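Local coordinates for beta-fructofuranosidase (Arabidopsis thaliana, PDB 2OXB), which hydrolyses sucrose and 1-kestose, and less readily neokestose and levan, releasing the terminal non-reducing beta-D-fructofuranoside residue, as a cell-wall invertase, at residues N136-S141 against L170-T175; T95-D98 against Q102-Q105; E183-P188 against V250-V255. The protein carries 1 engineered substitution. All coordinates share one frame; numbering follows the deposited sequence.

Contact 1 (N136-S141 against L170-T175). With NAG (2-acetamido-2-deoxy-beta-D-glucopyranose), chain E.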
loop_
_atom_site.group_PDB
_atom_site.type_symbol
_atom_site.label_atom_id
_atom_site.label_comp_id
_atom_site.label_asym_id
_atom_site.label_seq_id
_atom_site.Cartn_x
_atom_site.Cartn_y
_atom_site.Cartn_z
ATOM N N ASN A 136 -19.958 -10.068 25.220
ATOM C CA ASN A 136 -19.129 -10.313 24.032
ATOM C C ASN A 136 -17.716 -10.704 24.467
ATOM O O ASN A 136 -17.046 -11.488 23.801
ATOM C CB ASN A 136 -19.094 -9.082 23.085
ATOM C CG ASN A 136 -18.411 -7.858 23.703
ATOM O OD1 ASN A 136 -17.312 -7.946 24.253
ATOM N ND2 ASN A 136 -19.055 -6.708 23.584
ATOM N N GLY A 137 -17.287 -10.147 25.597
ATOM C CA GLY A 137 -15.981 -10.441 26.161
ATOM C C GLY A 137 -14.805 -10.476 25.209
ATOM O O GLY A 137 -14.503 -11.503 24.608
ATOM N N ILE A 138 -14.121 -9.351 25.088
ATOM C CA ILE A 138 -12.980 -9.277 24.207
ATOM C C ILE A 138 -11.988 -8.230 24.686
ATOM O O ILE A 138 -12.376 -7.216 25.264
ATOM C CB ILE A 138 -13.434 -8.952 22.763
ATOM C CG1 ILE A 138 -14.723 -8.123 22.799
ATOM C CG2 ILE A 138 -13.623 -10.248 21.968
ATOM C CD1 ILE A 138 -15.363 -7.881 21.446
ATOM N N ASN A 139 -10.706 -8.505 24.457
ATOM C CA ASN A 139 -9.626 -7.597 24.823
ATOM C C ASN A 139 -10.061 -6.185 24.435
ATOM O O ASN A 139 -9.956 -5.793 23.268
ATOM C CB ASN A 139 -8.352 -7.959 24.044
ATOM C CG ASN A 139 -7.334 -8.734 24.877
ATOM O OD1 ASN A 139 -7.667 -9.734 25.503
ATOM N ND2 ASN A 139 -6.083 -8.273 24.848
ATOM N N ALA A 140 -10.561 -5.423 25.401
ATOM C CA ALA A 140 -11.004 -4.059 25.126
ATOM C C ALA A 140 -9.873 -3.235 24.516
ATOM O O ALA A 140 -10.111 -2.161 23.964
ATOM C CB ALA A 140 -11.500 -3.401 26.410
ATOM N N SER A 141 -8.645 -3.741 24.626
ATOM C CA SER A 141 -7.477 -3.056 24.085
ATOM C C SER A 141 -7.088 -3.650 22.741
ATOM O O SER A 141 -5.981 -3.437 22.254
ATOM C CB SER A 141 -6.299 -3.171 25.050
ATOM O OG SER A 141 -6.595 -2.531 26.271
ATOM N N LEU A 170 -8.367 -12.389 14.228
ATOM C CA LEU A 170 -9.649 -12.553 13.567
ATOM C C LEU A 170 -10.275 -11.217 13.178
ATOM O O LEU A 170 -9.655 -10.162 13.336
ATOM C CB LEU A 170 -10.600 -13.373 14.466
ATOM C CG LEU A 170 -10.505 -13.186 15.987
ATOM C CD1 LEU A 170 -10.623 -11.717 16.332
ATOM C CD2 LEU A 170 -11.623 -13.963 16.683
ATOM N N ALA A 171 -11.497 -11.287 12.654
ATOM C CA ALA A 171 -12.263 -10.120 12.225
ATOM C C ALA A 171 -13.680 -10.256 12.761
ATOM O O ALA A 171 -14.491 -10.967 12.181
ATOM C CB ALA A 171 -12.291 -10.053 10.699
ATOM N N ILE A 172 -13.985 -9.585 13.861
ATOM C CA ILE A 172 -15.319 -9.691 14.435
ATOM C C ILE A 172 -16.347 -8.938 13.621
ATOM O O ILE A 172 -16.182 -7.755 13.339
ATOM C CB ILE A 172 -15.358 -9.144 15.864
ATOM C CG1 ILE A 172 -14.412 -9.964 16.749
ATOM C CG2 ILE A 172 -16.800 -9.170 16.394
ATOM C CD1 ILE A 172 -14.275 -9.429 18.145
ATOM N N THR A 173 -17.427 -9.607 13.252
ATOM C CA THR A 173 -18.436 -8.931 12.463
ATOM C C THR A 173 -19.690 -8.593 13.254
ATOM O O THR A 173 -20.042 -9.275 14.211
ATOM C CB THR A 173 -18.806 -9.767 11.227
ATOM O OG1 THR A 173 -20.025 -9.274 10.664
ATOM C CG2 THR A 173 -18.950 -11.227 11.592
ATOM N N TYR A 174 -20.342 -7.508 12.862
ATOM C CA TYR A 174 -21.567 -7.064 13.513
ATOM C C TYR A 174 -22.609 -6.824 12.440
ATOM O O TYR A 174 -22.382 -6.037 11.524
ATOM C CB TYR A 174 -21.369 -5.737 14.256
ATOM C CG TYR A 174 -20.848 -5.823 15.667
ATOM C CD1 TYR A 174 -19.505 -6.085 15.916
ATOM C CD2 TYR A 174 -21.697 -5.606 16.754
ATOM C CE1 TYR A 174 -19.006 -6.129 17.212
ATOM C CE2 TYR A 174 -21.219 -5.652 18.059
ATOM C CZ TYR A 174 -19.866 -5.916 18.283
ATOM O OH TYR A 174 -19.366 -5.983 19.572
ATOM N N THR A 175 -23.743 -7.501 12.543
ATOM C CA THR A 175 -24.813 -7.295 11.583
ATOM C C THR A 175 -25.599 -6.107 12.117
ATOM O O THR A 175 -25.692 -5.912 13.329
ATOM C CB THR A 175 -25.746 -8.537 11.472
ATOM O OG1 THR A 175 -26.242 -8.899 12.769
ATOM C CG2 THR A 175 -24.990 -9.716 10.875
HETATM C C1 NAG E . -5.239 -8.286 26.035
HETATM C C2 NAG E . -3.902 -7.574 25.752
HETATM C C3 NAG E . -3.030 -7.498 27.022
HETATM C C4 NAG E . -3.834 -6.905 28.180
HETATM C C5 NAG E . -5.125 -7.708 28.355
HETATM C C6 NAG E . -5.999 -7.164 29.456
HETATM C C7 NAG E . -2.765 -7.620 23.632
HETATM C C8 NAG E . -1.345 -7.071 23.652
HETATM N N2 NAG E . -3.173 -8.275 24.711
HETATM O O3 NAG E . -1.871 -6.708 26.774
HETATM O O4 NAG E . -3.071 -6.945 29.373
HETATM O O5 NAG E . -5.907 -7.668 27.144
HETATM O O6 NAG E . -6.965 -6.278 28.927
HETATM O O7 NAG E . -3.484 -7.448 22.652
#
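I138 and I172 meet tip to tip: the CD1 methyls of I138 and I172 lie 3.8 Å apart, and CG2 of I138 stands 4.0 Å from that same CD1 of I172. The I172 chain is fully extended at chi2 (175°), which carries its terminal methyl out from the strand to the loop. Branched, wholly apolar side chains suit this methyl contact, and I138 rests on P132 and I165 as well; I172 also touches S163, a small neighbour. Beside this pair the N136 and Y174 side chains cross at about a right angle, with amide and ring planes 73° apart. It is a loose approach, with ND2 of N136 4.1 Å from OH of Y174; the asparagine is held by its own loop instead, its backbone N bonded to D133 and its amide weakly to the carbonyl of A131. One residue past I138, N139 ND2 is joined covalently to C1 of an N-acetylglucosamine (1.5 Å), and K164 and S142 hydrogen-bond that sugar. A glycosylated loop is thus packed on the middle strand of the 157-192 sheet, which is one blade of the five-bladed beta-propeller of glycoside hydrolase family 32.

Contact 2 (T95-D98 against Q102-Q105); sequences TGID and QQVQ
OD1 of D98 is approached by two backbone amides: K100 N hydrogen-bonds it, closing an Asx turn, and Q102 N adds a weak bond at 3.4 Å. The other oxygen, OD2 of D98, takes NE2 of Q102 at 2.9 Å, a fairly straight bond with an N-H...O angle of 157°. The donor comes to the syn side of the carboxylate, somewhat out of its plane, although OD2 itself lies almost in the amide plane of Q102. D98 owes this reach to its first torsion (56°), which sets CG between the backbone N and the carbonyl carbon and turns the carboxylate across the mouth of the turn. With an alanine in place of D98, the amides of K100 and Q102 would probably lose their acceptor and the Q102 side chain would be free to turn. The turn joins strands 93-97 and 103-110, an antiparallel hairpin in the middle of a propeller blade. G96 and V104 are its hydrogen-bonded pair, with G96 N to V104 O at 2.9 Å and V104 N to G96 O at 3.1 Å. T95 and I97 share a face with Q103 and Q105, and this face backs the sucrose site: T95 and Q103 both lie against W78 and R144, which bind substrate. T95 OG1 hydrogen-bonds D145 N, and Q103 OE1 bonds F143 N. The aliphatic parts pack across the hairpin, I97 and Q103 running side by side with CD1 of I97 4.1 Å from CG of Q103, while CG2 of T95 touches CB of Q103 at 3.8 Å.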
loop_
_atom_site.group_PDB
_atom_site.type_symbol
_atom_site.label_atom_id
_atom_site.label_comp_id
_atom_site.label_asym_id
_atom_site.label_seq_id
_atom_site.Cartn_x
_atom_site.Cartn_y
_atom_site.Cartn_z
ATOM N N THR A 95 -12.897 4.071 15.456
ATOM C CA THR A 95 -12.620 3.572 16.798
ATOM C C THR A 95 -12.152 4.684 17.729
ATOM O O THR A 95 -11.082 5.253 17.538
ATOM C CB THR A 95 -11.490 2.494 16.784
ATOM O OG1 THR A 95 -11.755 1.511 15.775
ATOM C CG2 THR A 95 -11.392 1.796 18.150
ATOM N N GLY A 96 -12.954 4.985 18.743
ATOM C CA GLY A 96 -12.571 5.999 19.708
ATOM C C GLY A 96 -12.168 5.332 21.017
ATOM O O GLY A 96 -12.475 4.164 21.251
ATOM N N ILE A 97 -11.473 6.058 21.882
ATOM C CA ILE A 97 -11.065 5.494 23.160
ATOM C C ILE A 97 -11.824 6.258 24.239
ATOM O O ILE A 97 -11.613 7.461 24.407
ATOM C CB ILE A 97 -9.541 5.662 23.392
ATOM C CG1 ILE A 97 -8.779 5.498 22.074
ATOM C CG2 ILE A 97 -9.055 4.637 24.418
ATOM C CD1 ILE A 97 -9.004 4.150 21.386
ATOM N N ASP A 98 -12.711 5.569 24.958
ATOM C CA ASP A 98 -13.503 6.208 26.010
ATOM C C ASP A 98 -12.695 6.495 27.288
ATOM O O ASP A 98 -11.536 6.072 27.408
ATOM C CB ASP A 98 -14.737 5.360 26.341
ATOM C CG ASP A 98 -14.392 3.937 26.737
ATOM O OD1 ASP A 98 -13.364 3.719 27.409
ATOM O OD2 ASP A 98 -15.178 3.040 26.377
ATOM N N GLN A 102 -10.646 1.968 26.459
ATOM C CA GLN A 102 -11.129 0.716 25.876
ATOM C C GLN A 102 -11.710 0.979 24.487
ATOM O O GLN A 102 -12.640 1.767 24.319
ATOM C CB GLN A 102 -12.171 0.047 26.788
ATOM C CG GLN A 102 -13.626 0.351 26.460
ATOM C CD GLN A 102 -14.599 -0.206 27.495
ATOM O OE1 GLN A 102 -14.432 -1.321 27.989
ATOM N NE2 GLN A 102 -15.630 0.566 27.808
ATOM N N GLN A 103 -11.137 0.314 23.493
ATOM C CA GLN A 103 -11.546 0.479 22.106
ATOM C C GLN A 103 -12.999 0.258 21.745
ATOM O O GLN A 103 -13.446 -0.878 21.541
ATOM C CB GLN A 103 -10.681 -0.395 21.218
ATOM C CG GLN A 103 -9.286 0.114 21.122
ATOM C CD GLN A 103 -8.333 -0.983 20.823
ATOM O OE1 GLN A 103 -8.648 -1.885 20.044
ATOM N NE2 GLN A 103 -7.146 -0.926 21.423
ATOM N N VAL A 104 -13.720 1.370 21.639
ATOM C CA VAL A 104 -15.126 1.349 21.275
ATOM C C VAL A 104 -15.281 1.826 19.834
ATOM O O VAL A 104 -14.394 2.473 19.283
ATOM C CB VAL A 104 -15.960 2.265 22.199
ATOM C CG1 VAL A 104 -16.015 1.684 23.590
ATOM C CG2 VAL A 104 -15.349 3.653 22.241
ATOM N N GLN A 105 -16.416 1.489 19.235
ATOM C CA GLN A 105 -16.719 1.870 17.867
ATOM C C GLN A 105 -17.795 2.920 17.839
ATOM O O GLN A 105 -18.865 2.732 18.413
ATOM C CB GLN A 105 -17.187 0.663 17.068
ATOM C CG GLN A 105 -16.158 -0.414 17.035
ATOM C CD GLN A 105 -14.825 0.108 16.548
ATOM O OE1 GLN A 105 -13.779 -0.455 16.865
ATOM N NE2 GLN A 105 -14.853 1.188 15.765
#

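Contact 3 (E183-P188 against V250-V255); sequences EKSPEP and VKDKFV
S185 comes nearest D252 with its hydroxyl, OG of S185 lying 4.2 Å from OD2 of D252, a distance of proximity more than of bonding. Its segment, 183-188, runs along the outer strand of one propeller blade, 182-192, which here faces the turn leading into the outer strand of the following blade, 253-256. The small serine suits a spot where the chain also packs on T173 of its own sheet, and the carboxylate it faces is engaged elsewhere: OD1 of D252 forms a salt bridge with R158. D252 itself sits at a positive phi (47°), in the left-handed region, which aspartate tolerates better than most residues. Next to make contact is E187. With CG anti to the backbone N (chi1 171°) and the rest of the chain extended, its side chain reaches the 250-255 turn. The E187 and K251 side chains cross at a slant, with OE1 of E187 3.9 Å from CB of K251. OE1 of E187 and O of K251 are both acceptors, so their approach is not a hydrogen bond. Charge gives modest guidance at most: OE1 of E187 is 5.7 Å from OD2 of D252, of like sign, whereas OE2 of E187 is 6.6 Å from NZ of K253, of opposite sign. The long, flexible chains of E187 and K251 suit this surface position. Past P188, whose ring packs on L170, the two strands are joined by a backbone bond between L189 and F254. NZ of K253 is hydrogen-bonded to H190 ND1; the K253 chain is extended and turns only at its last torsion (-56°), bringing NZ of K253 to 2.9 Å from the carbonyl O of F254, to which it donates.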
loop_
_atom_site.group_PDB
_atom_site.type_symbol
_atom_site.label_atom_id
_atom_site.label_comp_id
_atom_site.label_asym_id
_atom_site.label_seq_id
_atom_site.Cartn_x
_atom_site.Cartn_y
_atom_site.Cartn_z
ATOM N N GLU A 183 -25.845 -5.946 15.932
ATOM C CA GLU A 183 -25.797 -7.220 16.625
ATOM C C GLU A 183 -24.419 -7.832 16.402
ATOM O O GLU A 183 -23.902 -7.841 15.280
ATOM C CB GLU A 183 -26.891 -8.157 16.088
ATOM C CG GLU A 183 -26.962 -9.520 16.785
ATOM C CD GLU A 183 -27.615 -9.469 18.164
ATOM O OE1 GLU A 183 -27.222 -10.285 19.028
ATOM O OE2 GLU A 183 -28.528 -8.635 18.378
ATOM N N LYS A 184 -23.830 -8.329 17.485
ATOM C CA LYS A 184 -22.508 -8.948 17.444
ATOM C C LYS A 184 -22.618 -10.378 16.925
ATOM O O LYS A 184 -23.087 -11.274 17.627
ATOM C CB LYS A 184 -21.889 -8.930 18.848
ATOM C CG LYS A 184 -20.455 -9.427 18.934
ATOM C CD LYS A 184 -20.371 -10.948 18.978
ATOM C CE LYS A 184 -18.930 -11.405 19.116
ATOM N NZ LYS A 184 -18.823 -12.883 19.199
ATOM N N SER A 185 -22.183 -10.577 15.687
ATOM C CA SER A 185 -22.220 -11.882 15.050
ATOM C C SER A 185 -21.326 -12.877 15.808
ATOM O O SER A 185 -20.137 -12.614 16.023
ATOM C CB SER A 185 -21.760 -11.744 13.600
ATOM O OG SER A 185 -22.337 -12.738 12.769
ATOM N N PRO A 186 -21.895 -14.037 16.219
ATOM C CA PRO A 186 -21.227 -15.119 16.960
ATOM C C PRO A 186 -20.129 -15.900 16.218
ATOM O O PRO A 186 -19.710 -16.963 16.675
ATOM C CB PRO A 186 -22.393 -16.016 17.366
ATOM C CG PRO A 186 -23.317 -15.877 16.200
ATOM C CD PRO A 186 -23.307 -14.391 15.968
ATOM N N GLU A 187 -19.669 -15.377 15.084
ATOM C CA GLU A 187 -18.609 -16.019 14.295
ATOM C C GLU A 187 -17.873 -15.007 13.386
ATOM O O GLU A 187 -18.496 -14.314 12.581
ATOM C CB GLU A 187 -19.193 -17.173 13.444
ATOM C CG GLU A 187 -18.211 -17.781 12.409
ATOM C CD GLU A 187 -18.815 -18.899 11.541
ATOM O OE1 GLU A 187 -19.922 -18.710 10.975
ATOM O OE2 GLU A 187 -18.160 -19.964 11.404
ATOM N N PRO A 188 -16.534 -14.920 13.500
ATOM C CA PRO A 188 -15.749 -13.989 12.678
ATOM C C PRO A 188 -15.797 -14.362 11.206
ATOM O O PRO A 188 -15.873 -15.535 10.862
ATOM C CB PRO A 188 -14.347 -14.135 13.254
ATOM C CG PRO A 188 -14.315 -15.582 13.646
ATOM C CD PRO A 188 -15.647 -15.756 14.331
ATOM N N VAL A 250 -24.267 -17.504 3.682
ATOM C CA VAL A 250 -24.943 -18.278 4.718
ATOM C C VAL A 250 -24.233 -18.141 6.062
ATOM O O VAL A 250 -24.743 -17.481 6.969
ATOM C CB VAL A 250 -25.026 -19.780 4.335
ATOM C CG1 VAL A 250 -25.752 -20.571 5.426
ATOM C CG2 VAL A 250 -25.753 -19.931 3.002
ATOM N N LYS A 251 -23.059 -18.755 6.192
ATOM C CA LYS A 251 -22.291 -18.684 7.436
ATOM C C LYS A 251 -21.511 -17.374 7.584
ATOM O O LYS A 251 -20.697 -17.226 8.499
ATOM C CB LYS A 251 -21.336 -19.879 7.531
ATOM C CG LYS A 251 -22.039 -21.208 7.799
ATOM C CD LYS A 251 -21.194 -22.390 7.351
ATOM C CE LYS A 251 -21.847 -23.711 7.723
ATOM N NZ LYS A 251 -23.264 -23.799 7.268
ATOM N N ASP A 252 -21.768 -16.433 6.676
ATOM C CA ASP A 252 -21.125 -15.127 6.696
ATOM C C ASP A 252 -19.620 -15.276 6.903
ATOM O O ASP A 252 -18.974 -14.457 7.570
ATOM C CB ASP A 252 -21.725 -14.277 7.822
ATOM C CG ASP A 252 -23.198 -14.607 8.091
ATOM O OD1 ASP A 252 -23.965 -14.807 7.120
ATOM O OD2 ASP A 252 -23.593 -14.660 9.278
ATOM N N LYS A 253 -19.061 -16.331 6.325
ATOM C CA LYS A 253 -17.640 -16.588 6.475
ATOM C C LYS A 253 -16.885 -16.377 5.187
ATOM O O LYS A 253 -17.443 -16.465 4.095
ATOM C CB LYS A 253 -17.408 -18.020 6.966
ATOM C CG LYS A 253 -15.941 -18.350 7.212
ATOM C CD LYS A 253 -15.750 -19.792 7.661
ATOM C CE LYS A 253 -14.295 -20.065 8.023
ATOM N NZ LYS A 253 -13.364 -19.737 6.898
ATOM N N PHE A 254 -15.604 -16.080 5.322
ATOM C CA PHE A 254 -14.782 -15.900 4.155
ATOM C C PHE A 254 -14.010 -17.185 3.914
ATOM O O PHE A 254 -13.364 -17.715 4.823
ATOM C CB PHE A 254 -13.808 -14.745 4.337
ATOM C CG PHE A 254 -12.937 -14.518 3.142
ATOM C CD1 PHE A 254 -13.505 -14.250 1.894
ATOM C CD2 PHE A 254 -11.556 -14.615 3.246
ATOM C CE1 PHE A 254 -12.715 -14.087 0.761
ATOM C CE2 PHE A 254 -10.754 -14.453 2.120
ATOM C CZ PHE A 254 -11.339 -14.188 0.869
ATOM N N VAL A 255 -14.085 -17.683 2.686
ATOM C CA VAL A 255 -13.391 -18.906 2.309
ATOM C C VAL A 255 -12.305 -18.623 1.266
ATOM O O VAL A 255 -12.601 -18.444 0.086
ATOM C CB VAL A 255 -14.376 -19.944 1.719
ATOM C CG1 VAL A 255 -13.685 -21.283 1.575
ATOM C CG2 VAL A 255 -15.610 -20.065 2.601
#

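Contact 2 is buried, contact 1 partly so, and contact 3 lies at the surface; their chemistry follows. Contact 2 is a hydrogen-bonded hairpin within one blade, contact 1 chiefly isoleucine packing between a loop and the next blade, and contact 3 a loose meeting of polar side chains between that blade and the one after. Contacts 1 and 2 touch directly: A140 O probably accepts Q103 N, and S141 O probably accepts Q103 NE2, tying the glycosylated loop to the hairpin. Contacts 1 and 3 share the 157-192 sheet, where strands 168-176 and 182-192 are neighbours. Contacts 2 and 3 do not touch, their nearest atoms being about 10 Å apart.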